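Local coordinates for protein ribulose bisphosphate carboxylase (Pyrococcus horikoshii, PDB 2CWX) that probably catalyses the addition of CO2 and water to ribulose 1,5-bisphosphate, giving two molecules of 3-phosphoglycerate within an archaeal AMP degradation pathway, at residues 23-28 with 87-92; 31-36 with 78-83; 201-206 with 239-244; 272-277 with 306-311. All blocks are in the same frame, centred on the assembly; numbering follows the deposited sequence.

In the fold
Contacts 1 and 2 join the same two antiparallel strands, 25-34 and 81-89, in the N-terminal domain; contact 2 is nested inside the chain loop that contact 1 closes, and their centres are about 23 Å apart. Contacts 3 and 4 belong to the catalytic alpha/beta barrel, one between two outer helices, the other between two strands of the barrel wall. Their centres are about 18 Å apart and they touch directly, Leu-273 packing against Val-241 and Ala-242. Contact 4 reaches the predicted active site: the side chain of His-311 is about 3 Å from those of His-278 and Lys-186. Contacts 1 and 2 are farther off, their centres about 28 and 35 Å from that of contact 4.

Contact 1: residues 23-28 with 87-92; sequences RDELIV and AYPLTL
Leu-26 O takes one hydrogen bond and two weaker approaches from the neighbouring strand. Tyr-88 N donates to it at 2.8 Å from within the carbonyl plane, the CA-H of Ala-87 approaches at 3.5 Å, and the Tyr-88 ring turns an edge to it through CD2. The return bond, Leu-26 N to Tyr-88 O at 3.0 Å, completes an antiparallel hydrogen-bonded pair. Tyr-88 keeps CG beside its own backbone N (chi1 -68°), which lays the ring along the strand as far as Val-28, where CE2 meets Val-28 CG2 at 3.7 Å on a slant. Beyond that touch, its OH bonds to Ser-50 OG. Replacing this tyrosine with an alanine would probably open a gap beside Val-28 and leave Ser-50 without its phenolic partner. Beyond the Leu-26 and Tyr-88 pair, a water links the two segments: it donates to Asp-24 O at 2.7 Å and accepts from Leu-90 N at 2.9 Å. Leu-90 lays its CG 3.3 Å from Asp-24 O, and its CD2 4.2 Å from Leu-26 CB. On the other side of the sheet Glu-25 OE1 lies against Ala-87 CB, while OE2 bonds to Tyr-19 and Gly-22. Helix 98-105 covers the Leu-26 and Val-28 side, Phe-73 of strand 71-78 packs on Ile-27 and Ala-87, and strand 115-124 runs along the other edge of 25-34.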
# COMPACT_ATOMS: atom_id res chain seq x y z
N ARG A 23 3.31 -15.49 -44.70
CA ARG A 23 3.19 -16.30 -43.50
C ARG A 23 2.99 -15.44 -42.25
O ARG A 23 2.75 -15.99 -41.18
CB ARG A 23 4.41 -17.21 -43.32
CG ARG A 23 5.61 -16.62 -42.57
CD ARG A 23 6.93 -17.40 -42.76
NE ARG A 23 8.11 -16.54 -42.53
CZ ARG A 23 9.38 -16.87 -42.86
NH1 ARG A 23 9.63 -18.04 -43.44
NH2 ARG A 23 10.39 -16.02 -42.63
N ASP A 24 3.10 -14.12 -42.39
CA ASP A 24 2.85 -13.22 -41.30
C ASP A 24 1.47 -12.54 -41.40
O ASP A 24 1.26 -11.51 -40.80
CB ASP A 24 3.95 -12.15 -41.23
CG ASP A 24 4.25 -11.57 -42.58
OD1 ASP A 24 5.27 -10.84 -42.71
OD2 ASP A 24 3.53 -11.83 -43.60
N GLU A 25 0.53 -13.11 -42.15
CA GLU A 25 -0.81 -12.53 -42.25
C GLU A 25 -1.81 -13.45 -41.58
O GLU A 25 -1.65 -14.66 -41.59
CB GLU A 25 -1.19 -12.29 -43.69
CG GLU A 25 -0.44 -11.13 -44.31
CD GLU A 25 -1.00 -10.78 -45.67
OE1 GLU A 25 -1.86 -9.85 -45.76
OE2 GLU A 25 -0.62 -11.48 -46.63
N LEU A 26 -2.84 -12.87 -40.98
CA LEU A 26 -3.88 -13.63 -40.32
C LEU A 26 -4.96 -13.95 -41.36
O LEU A 26 -5.33 -13.10 -42.14
CB LEU A 26 -4.43 -12.83 -39.14
CG LEU A 26 -5.38 -13.62 -38.20
CD1 LEU A 26 -5.21 -13.22 -36.75
CD2 LEU A 26 -6.81 -13.40 -38.61
N ILE A 27 -5.45 -15.17 -41.38
CA ILE A 27 -6.45 -15.56 -42.35
C ILE A 27 -7.77 -15.87 -41.64
O ILE A 27 -7.78 -16.50 -40.61
CB ILE A 27 -5.89 -16.72 -43.20
CG1 ILE A 27 -4.81 -16.15 -44.14
CG2 ILE A 27 -6.99 -17.41 -43.98
CD1 ILE A 27 -3.79 -17.12 -44.57
N VAL A 28 -8.89 -15.39 -42.16
CA VAL A 28 -10.19 -15.74 -41.63
C VAL A 28 -10.99 -16.34 -42.77
O VAL A 28 -10.91 -15.87 -43.91
CB VAL A 28 -10.94 -14.54 -41.05
CG1 VAL A 28 -12.33 -14.98 -40.49
CG2 VAL A 28 -10.13 -13.90 -39.93
N ALA A 87 -7.19 -12.34 -46.09
CA ALA A 87 -5.90 -12.08 -45.45
C ALA A 87 -5.80 -10.70 -44.86
O ALA A 87 -6.01 -9.69 -45.54
CB ALA A 87 -4.76 -12.26 -46.48
N TYR A 88 -5.36 -10.66 -43.61
CA TYR A 88 -5.35 -9.47 -42.77
C TYR A 88 -3.91 -9.18 -42.32
O TYR A 88 -3.30 -10.01 -41.64
CB TYR A 88 -6.17 -9.72 -41.51
CG TYR A 88 -7.65 -9.86 -41.78
CD1 TYR A 88 -8.48 -8.76 -41.74
CD2 TYR A 88 -8.20 -11.09 -42.12
CE1 TYR A 88 -9.84 -8.86 -42.04
CE2 TYR A 88 -9.55 -11.22 -42.41
CZ TYR A 88 -10.38 -10.09 -42.37
OH TYR A 88 -11.74 -10.24 -42.64
N PRO A 89 -3.33 -8.05 -42.71
CA PRO A 89 -2.01 -7.70 -42.20
C PRO A 89 -2.11 -7.42 -40.71
O PRO A 89 -3.15 -6.93 -40.26
CB PRO A 89 -1.67 -6.42 -42.92
CG PRO A 89 -2.55 -6.37 -44.06
CD PRO A 89 -3.84 -7.04 -43.64
N LEU A 90 -1.05 -7.70 -39.98
CA LEU A 90 -1.05 -7.57 -38.51
C LEU A 90 -1.02 -6.13 -38.10
O LEU A 90 -1.22 -5.82 -36.94
CB LEU A 90 0.11 -8.30 -37.93
CG LEU A 90 0.05 -9.81 -38.21
CD1 LEU A 90 1.19 -10.48 -37.46
CD2 LEU A 90 -1.27 -10.44 -37.78
N THR A 91 -0.79 -5.24 -39.04
CA THR A 91 -1.00 -3.81 -38.76
C THR A 91 -2.45 -3.48 -38.36
O THR A 91 -2.69 -2.42 -37.81
CB THR A 91 -0.65 -2.97 -39.98
OG1 THR A 91 -1.15 -3.62 -41.16
CG2 THR A 91 0.84 -2.87 -40.16
N LEU A 92 -3.41 -4.36 -38.63
CA LEU A 92 -4.81 -4.12 -38.21
C LEU A 92 -5.11 -4.45 -36.72
O LEU A 92 -6.18 -4.11 -36.23
CB LEU A 92 -5.75 -4.96 -39.08
CG LEU A 92 -5.98 -4.47 -40.50
CD1 LEU A 92 -6.59 -5.56 -41.33
CD2 LEU A 92 -6.88 -3.21 -40.51
O HOH W 1 1.27 -8.87 -41.36

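Contact 2: residues 31-36 with 78-83; sequences YFEPNG and HGEGYI
The Phe-32 ring carries the CB of Tyr-82 over one face, a CH-pi contact with CB 4.2 Å from the ring centroid. The two rings themselves are nearly parallel, their planes at 22°, but slid so far apart that they barely overlap. Phe-32 reaches this spot with CG wedged between backbone N and carbonyl carbon (chi1 72°). The Tyr-82 ring has Phe-32 O at its edge, and Pro-34 crosses it at about a right angle, with CD 3.9 Å from Tyr-82 CD2. At the edge of the Tyr-31 ring lie His-78 O and Glu-33 OE2, both near its plane. Strands 71-78 and 81-89 form a hairpin closed by a type II' turn from His-78 to Gly-81, and strand 25-34 adds itself as the next antiparallel strand of the N-terminal domain sheet. Its hold here is the hydrogen-bonded pair of Phe-32 and Tyr-82, each N reaching the other's O at 2.9 Å, nearly along the C=O axis. Next to Tyr-82, on the turn side, is Gly-81; a CB there would run into Phe-32 O and Tyr-31 CZ. Tyr-31 OH stands among acidic groups: Glu-80 OE1 is modelled only 2.4 Å from that OH, doubtfully short, with its carboxylate turned almost square to the ring. If Glu-80 is placed correctly, its OE1 is 4.1 Å from Glu-33 OE2, two like charges close together; Glu-33 OE1 bonds to Asn-117. Helix 39-49 lies over Phe-32, Pro-34 and Tyr-82.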
# COMPACT_ATOMS: atom_id res chain seq x y z
N TYR A 31 -18.21 -18.32 -44.42
CA TYR A 31 -19.35 -18.63 -45.28
C TYR A 31 -20.29 -17.44 -45.32
O TYR A 31 -20.53 -16.79 -44.30
CB TYR A 31 -20.10 -19.83 -44.73
CG TYR A 31 -21.43 -20.10 -45.43
CD1 TYR A 31 -22.63 -19.56 -44.96
CD2 TYR A 31 -21.49 -20.91 -46.56
CE1 TYR A 31 -23.85 -19.81 -45.61
CE2 TYR A 31 -22.70 -21.19 -47.19
CZ TYR A 31 -23.86 -20.63 -46.72
OH TYR A 31 -25.07 -20.91 -47.37
N PHE A 32 -20.83 -17.14 -46.49
CA PHE A 32 -21.82 -16.10 -46.62
C PHE A 32 -22.77 -16.33 -47.81
O PHE A 32 -22.48 -17.11 -48.73
CB PHE A 32 -21.14 -14.73 -46.76
CG PHE A 32 -20.48 -14.52 -48.07
CD1 PHE A 32 -19.17 -14.92 -48.28
CD2 PHE A 32 -21.17 -13.93 -49.12
CE1 PHE A 32 -18.55 -14.74 -49.50
CE2 PHE A 32 -20.55 -13.74 -50.35
CZ PHE A 32 -19.24 -14.15 -50.54
N GLU A 33 -23.90 -15.64 -47.75
CA GLU A 33 -24.86 -15.58 -48.85
C GLU A 33 -25.09 -14.12 -49.16
O GLU A 33 -25.50 -13.35 -48.27
CB GLU A 33 -26.17 -16.23 -48.41
CG GLU A 33 -26.06 -17.73 -48.22
CD GLU A 33 -27.15 -18.30 -47.35
OE1 GLU A 33 -28.16 -17.59 -47.14
OE2 GLU A 33 -27.01 -19.43 -46.84
N PRO A 34 -24.80 -13.70 -50.38
CA PRO A 34 -25.06 -12.31 -50.77
C PRO A 34 -26.55 -11.99 -50.80
O PRO A 34 -27.38 -12.89 -50.99
CB PRO A 34 -24.45 -12.21 -52.18
CG PRO A 34 -24.38 -13.59 -52.67
CD PRO A 34 -24.22 -14.48 -51.48
N ASN A 35 -26.85 -10.71 -50.58
CA ASN A 35 -28.20 -10.14 -50.59
C ASN A 35 -28.23 -8.93 -51.54
O ASN A 35 -27.97 -7.80 -51.12
CB ASN A 35 -28.62 -9.69 -49.18
CG ASN A 35 -29.98 -9.01 -49.16
OD1 ASN A 35 -30.21 -8.05 -48.42
ND2 ASN A 35 -30.89 -9.52 -49.96
N GLY A 36 -28.49 -9.20 -52.81
CA GLY A 36 -28.68 -8.14 -53.78
C GLY A 36 -27.42 -7.61 -54.44
O GLY A 36 -27.50 -6.68 -55.25
N HIS A 78 -20.31 -22.77 -52.22
CA HIS A 78 -20.40 -23.83 -51.22
C HIS A 78 -21.85 -23.97 -50.77
O HIS A 78 -22.40 -23.06 -50.15
CB HIS A 78 -19.53 -23.51 -50.01
CG HIS A 78 -19.44 -24.63 -49.02
ND1 HIS A 78 -20.43 -24.88 -48.08
CD2 HIS A 78 -18.47 -25.55 -48.80
CE1 HIS A 78 -20.07 -25.91 -47.34
NE2 HIS A 78 -18.89 -26.34 -47.75
N GLY A 79 -22.45 -25.13 -51.05
CA GLY A 79 -23.86 -25.37 -50.78
C GLY A 79 -24.70 -24.24 -51.37
O GLY A 79 -24.60 -23.92 -52.56
N GLU A 80 -25.46 -23.59 -50.50
CA GLU A 80 -26.36 -22.52 -50.91
C GLU A 80 -25.72 -21.10 -50.92
O GLU A 80 -26.37 -20.10 -51.25
CB GLU A 80 -27.69 -22.64 -50.10
CG GLU A 80 -27.66 -22.32 -48.60
CD GLU A 80 -26.99 -23.38 -47.69
OE1 GLU A 80 -25.75 -23.26 -47.42
OE2 GLU A 80 -27.72 -24.30 -47.19
N GLY A 81 -24.42 -21.02 -50.62
CA GLY A 81 -23.70 -19.76 -50.54
C GLY A 81 -22.29 -19.86 -51.09
O GLY A 81 -22.07 -20.49 -52.12
N TYR A 82 -21.33 -19.25 -50.39
CA TYR A 82 -19.94 -19.17 -50.82
C TYR A 82 -19.03 -19.17 -49.59
O TYR A 82 -19.43 -18.71 -48.52
CB TYR A 82 -19.71 -17.86 -51.58
CG TYR A 82 -20.53 -17.70 -52.84
CD1 TYR A 82 -19.99 -17.95 -54.11
CD2 TYR A 82 -21.86 -17.28 -52.78
CE1 TYR A 82 -20.77 -17.81 -55.27
CE2 TYR A 82 -22.64 -17.14 -53.92
CZ TYR A 82 -22.10 -17.40 -55.16
OH TYR A 82 -22.93 -17.23 -56.27
N ILE A 83 -17.80 -19.68 -49.75
CA ILE A 83 -16.76 -19.54 -48.75
C ILE A 83 -15.70 -18.59 -49.28
O ILE A 83 -15.28 -18.72 -50.44
CB ILE A 83 -16.15 -20.93 -48.39
CG1 ILE A 83 -17.13 -21.73 -47.54
CG2 ILE A 83 -14.80 -20.76 -47.67
CD1 ILE A 83 -16.73 -23.20 -47.26

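Contact 3: residues 201-206 with 239-244; sequences ERVRKL and EMVANE
Glu-244 sends its side chain across to helix 199-217, where it lies against the backbone of Val-203 and Arg-204. Its CB points toward that helix, and CG comes to 3.9 Å from Val-203 O. There the chain bends (chi2 -68°), and CD comes to 4.1 Å from Arg-204 CA. At the tip, both carboxylate oxygens lie about equally far from Arg-204 CA, and OE1 also touches the aliphatic CG of Arg-204 at 3.8 Å. The opposite charges do not meet: Arg-204 NE is 4.8 Å from Glu-244 OE1, and the guanidinium is engaged instead by Glu-200 and by the backbone O of Glu-269 of the fourth subunit. Helices 199-217 and 231-244, with strand 222-224 between them in the chain, are neighbours on the outside of the alpha/beta (TIM) barrel and run almost parallel here, their axes 9.6 Å apart and inclined by 16°. Between the two segments the apolar contact centres on Val-203. Its two methyls divide the work, CG1 meeting Val-241 CG2 at 4.1 Å and CG2 meeting the CB of Met-240, in both cases crossing the partner at about a right angle. Beyond CB the extended Met-240 chain leads away from segment 201-206; the side chain also packs on Phe-199. Ile-225 touches both Val-203 and Val-241, and Tyr-207 lies against Val-241 and Glu-244.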
# COMPACT_ATOMS: atom_id res chain seq x y z
N GLU A 201 -18.57 -19.66 1.94
CA GLU A 201 -18.86 -20.79 2.80
C GLU A 201 -18.62 -22.10 2.08
O GLU A 201 -18.14 -23.05 2.68
CB GLU A 201 -20.32 -20.76 3.27
CG GLU A 201 -20.58 -19.82 4.43
CD GLU A 201 -22.07 -19.74 4.82
OE1 GLU A 201 -22.54 -18.59 5.12
OE2 GLU A 201 -22.76 -20.82 4.81
N ARG A 202 -19.07 -22.19 0.84
CA ARG A 202 -18.87 -23.41 0.06
C ARG A 202 -17.39 -23.73 -0.15
O ARG A 202 -17.00 -24.88 -0.02
CB ARG A 202 -19.58 -23.31 -1.28
CG ARG A 202 -19.67 -24.62 -2.02
CD ARG A 202 -20.65 -24.56 -3.20
NE ARG A 202 -20.20 -23.88 -4.45
CZ ARG A 202 -20.62 -22.70 -4.87
NH1 ARG A 202 -21.38 -21.94 -4.10
NH2 ARG A 202 -20.21 -22.21 -6.04
N VAL A 203 -16.56 -22.73 -0.45
CA VAL A 203 -15.14 -22.96 -0.60
C VAL A 203 -14.53 -23.44 0.71
O VAL A 203 -13.78 -24.40 0.70
CB VAL A 203 -14.31 -21.74 -1.12
CG1 VAL A 203 -14.68 -21.42 -2.46
CG2 VAL A 203 -14.43 -20.47 -0.27
N ARG A 204 -14.93 -22.87 1.85
CA ARG A 204 -14.31 -23.24 3.13
C ARG A 204 -14.72 -24.61 3.58
O ARG A 204 -13.99 -25.23 4.32
CB ARG A 204 -14.68 -22.24 4.23
CG ARG A 204 -14.06 -20.86 4.03
CD ARG A 204 -14.59 -19.80 5.01
NE ARG A 204 -13.79 -18.57 4.93
CZ ARG A 204 -13.90 -17.53 5.75
NH1 ARG A 204 -14.79 -17.53 6.74
NH2 ARG A 204 -13.09 -16.48 5.57
N LYS A 205 -15.87 -25.11 3.14
CA LYS A 205 -16.32 -26.45 3.49
C LYS A 205 -15.89 -27.53 2.49
O LYS A 205 -15.41 -28.59 2.89
CB LYS A 205 -17.86 -26.46 3.62
CG LYS A 205 -18.50 -27.82 3.93
CD LYS A 205 -18.05 -28.42 5.27
CE LYS A 205 -18.94 -29.66 5.66
NZ LYS A 205 -18.48 -30.46 6.89
N LEU A 206 -16.05 -27.28 1.19
CA LEU A 206 -15.92 -28.35 0.21
C LEU A 206 -14.49 -28.86 0.06
O LEU A 206 -14.30 -30.04 -0.22
CB LEU A 206 -16.51 -27.94 -1.15
CG LEU A 206 -17.95 -28.31 -1.42
CD1 LEU A 206 -18.07 -29.78 -1.67
CD2 LEU A 206 -18.86 -27.93 -0.28
N GLU A 239 -9.25 -16.17 -5.88
CA GLU A 239 -8.26 -16.06 -4.80
C GLU A 239 -8.65 -16.95 -3.64
O GLU A 239 -7.79 -17.58 -3.04
CB GLU A 239 -8.09 -14.63 -4.34
CG GLU A 239 -7.34 -13.74 -5.31
CD GLU A 239 -7.35 -12.25 -4.88
OE1 GLU A 239 -8.05 -11.93 -3.90
OE2 GLU A 239 -6.67 -11.41 -5.51
N MET A 240 -9.95 -17.01 -3.31
CA MET A 240 -10.39 -17.87 -2.23
C MET A 240 -10.12 -19.35 -2.55
O MET A 240 -9.74 -20.11 -1.69
CB MET A 240 -11.88 -17.68 -1.94
CG MET A 240 -12.29 -16.31 -1.38
SD MET A 240 -14.15 -16.24 -1.38
CE MET A 240 -14.42 -14.48 -1.19
N VAL A 241 -10.35 -19.76 -3.80
CA VAL A 241 -10.15 -21.16 -4.19
C VAL A 241 -8.65 -21.48 -4.03
O VAL A 241 -8.29 -22.46 -3.41
CB VAL A 241 -10.65 -21.41 -5.65
CG1 VAL A 241 -10.24 -22.76 -6.16
CG2 VAL A 241 -12.17 -21.26 -5.73
N ALA A 242 -7.77 -20.63 -4.54
CA ALA A 242 -6.33 -20.90 -4.41
C ALA A 242 -5.90 -21.00 -2.95
O ALA A 242 -5.14 -21.85 -2.59
CB ALA A 242 -5.53 -19.83 -5.09
N ASN A 243 -6.46 -20.15 -2.11
CA ASN A 243 -6.14 -20.17 -0.71
C ASN A 243 -6.60 -21.38 0.00
O ASN A 243 -6.01 -21.73 1.02
CB ASN A 243 -6.69 -18.95 -0.02
CG ASN A 243 -5.63 -17.93 0.21
OD1 ASN A 243 -5.32 -17.13 -0.68
ND2 ASN A 243 -4.98 -18.00 1.40
N GLU A 244 -7.66 -22.03 -0.48
CA GLU A 244 -8.11 -23.26 0.16
C GLU A 244 -7.40 -24.49 -0.36
O GLU A 244 -7.67 -25.58 0.12
CB GLU A 244 -9.61 -23.48 -0.02
CG GLU A 244 -10.46 -22.44 0.63
CD GLU A 244 -10.41 -22.48 2.12
OE1 GLU A 244 -10.60 -21.41 2.68
OE2 GLU A 244 -10.16 -23.54 2.73

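Contact 4: residues 272-277 with 306-311; sequences GLAIHA and GVDQIH
Hydrogen bonds between Ile-275 and Asp-308 open a parallel strand pairing in the wall of the alpha/beta barrel. Ile-275 O accepts from both Asp-308 N, at 2.9 Å, and Gln-309 N, a longer bond, while Ile-275 N donates to Asp-308 OD2 at 2.8 Å, so here a carboxylate stands in for a strand carbonyl. OD1 of the same aspartate accepts from the backbone N of Phe-138 and Gly-139. Farther along, Ala-277 N bonds almost straight to Gln-309 O at 2.9 Å, and His-311 N makes only a weak bond to Ala-277 O. The apolar contacts gather on the side of Ala-277, whose CB meets Val-307 CG1 at 3.7 Å and Ile-310 CG1 at 4.0 Å. Flat groups meet on the other side: His-276 ND1 donates in its ring plane to a lone pair of Gln-309 OE1 at 3.1 Å, and the amide is turned 74° from the ring. With CG trans to the backbone N (chi1 169°), the ring extends to an oblique neighbour, His-276 NE2 lying 3.0 Å from His-311 NE2. A leucine in place of His-276 would probably leave Gln-309 OE1 without its donor and His-311 without this polar neighbour. His-311 is a predicted substrate-binding residue beside His-278 and Lys-186; the ND1 bond to Gln-309 probably limits rotation of the His-276 ring, consistent with a second-shell position beside His-311.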
# COMPACT_ATOMS: atom_id res chain seq x y z
N GLY A 272 -1.82 -20.22 -10.08
CA GLY A 272 -1.59 -21.63 -10.37
C GLY A 272 -2.85 -22.45 -10.51
O GLY A 272 -2.89 -23.60 -10.11
N LEU A 273 -3.90 -21.85 -11.08
CA LEU A 273 -5.20 -22.50 -11.20
C LEU A 273 -5.45 -22.88 -12.68
O LEU A 273 -5.17 -22.09 -13.59
CB LEU A 273 -6.27 -21.52 -10.78
CG LEU A 273 -6.31 -21.08 -9.34
CD1 LEU A 273 -7.29 -19.88 -9.22
CD2 LEU A 273 -6.73 -22.25 -8.42
N ALA A 274 -5.93 -24.10 -12.91
CA ALA A 274 -6.44 -24.51 -14.22
C ALA A 274 -7.85 -23.95 -14.44
O ALA A 274 -8.58 -23.74 -13.47
CB ALA A 274 -6.47 -26.05 -14.34
N ILE A 275 -8.20 -23.73 -15.72
CA ILE A 275 -9.52 -23.19 -16.09
C ILE A 275 -10.32 -24.24 -16.82
O ILE A 275 -9.86 -24.79 -17.83
CB ILE A 275 -9.43 -21.95 -17.00
CG1 ILE A 275 -8.71 -20.83 -16.30
CG2 ILE A 275 -10.84 -21.49 -17.44
CD1 ILE A 275 -8.36 -19.68 -17.18
N HIS A 276 -11.51 -24.49 -16.32
CA HIS A 276 -12.49 -25.29 -17.01
C HIS A 276 -13.49 -24.31 -17.58
O HIS A 276 -14.10 -23.52 -16.85
CB HIS A 276 -13.18 -26.24 -16.03
CG HIS A 276 -14.37 -26.91 -16.62
ND1 HIS A 276 -14.34 -28.21 -17.08
CD2 HIS A 276 -15.61 -26.44 -16.91
CE1 HIS A 276 -15.53 -28.52 -17.58
NE2 HIS A 276 -16.30 -27.45 -17.52
N ALA A 277 -13.62 -24.33 -18.90
CA ALA A 277 -14.51 -23.42 -19.58
C ALA A 277 -15.84 -24.13 -19.88
O ALA A 277 -15.87 -25.16 -20.55
CB ALA A 277 -13.89 -22.94 -20.84
N GLY A 306 -6.17 -19.63 -23.26
CA GLY A 306 -5.64 -20.76 -22.52
C GLY A 306 -6.59 -21.32 -21.47
O GLY A 306 -6.21 -21.40 -20.33
N VAL A 307 -7.80 -21.69 -21.87
CA VAL A 307 -8.59 -22.65 -21.05
C VAL A 307 -7.92 -24.04 -21.12
O VAL A 307 -7.31 -24.37 -22.08
CB VAL A 307 -10.06 -22.71 -21.47
CG1 VAL A 307 -10.68 -21.27 -21.49
CG2 VAL A 307 -10.23 -23.34 -22.81
N ASP A 308 -8.03 -24.81 -20.05
CA ASP A 308 -7.40 -26.12 -19.93
C ASP A 308 -8.32 -27.26 -20.32
O ASP A 308 -7.84 -28.31 -20.74
CB ASP A 308 -6.86 -26.32 -18.52
CG ASP A 308 -5.83 -25.29 -18.16
OD1 ASP A 308 -4.64 -25.48 -18.53
OD2 ASP A 308 -6.09 -24.25 -17.49
N GLN A 309 -9.63 -27.08 -20.16
CA GLN A 309 -10.65 -28.05 -20.58
C GLN A 309 -11.81 -27.23 -21.10
O GLN A 309 -12.08 -26.15 -20.57
CB GLN A 309 -11.18 -28.92 -19.41
CG GLN A 309 -10.29 -29.03 -18.30
CD GLN A 309 -10.68 -29.97 -17.20
OE1 GLN A 309 -11.82 -29.94 -16.69
NE2 GLN A 309 -9.71 -30.70 -16.72
N ILE A 310 -12.51 -27.73 -22.09
CA ILE A 310 -13.70 -27.08 -22.59
C ILE A 310 -14.74 -28.09 -23.04
O ILE A 310 -14.39 -29.10 -23.62
CB ILE A 310 -13.35 -26.10 -23.74
CG1 ILE A 310 -14.54 -25.23 -24.10
CG2 ILE A 310 -12.86 -26.82 -24.97
CD1 ILE A 310 -14.16 -24.02 -25.00
N HIS A 311 -16.02 -27.78 -22.81
CA HIS A 311 -17.14 -28.60 -23.33
C HIS A 311 -17.19 -28.57 -24.87
O HIS A 311 -17.13 -27.49 -25.46
CB HIS A 311 -18.51 -28.10 -22.82
CG HIS A 311 -18.68 -28.10 -21.33
ND1 HIS A 311 -19.71 -27.41 -20.72
CD2 HIS A 311 -17.99 -28.71 -20.33
CE1 HIS A 311 -19.62 -27.58 -19.40
NE2 HIS A 311 -18.60 -28.37 -19.15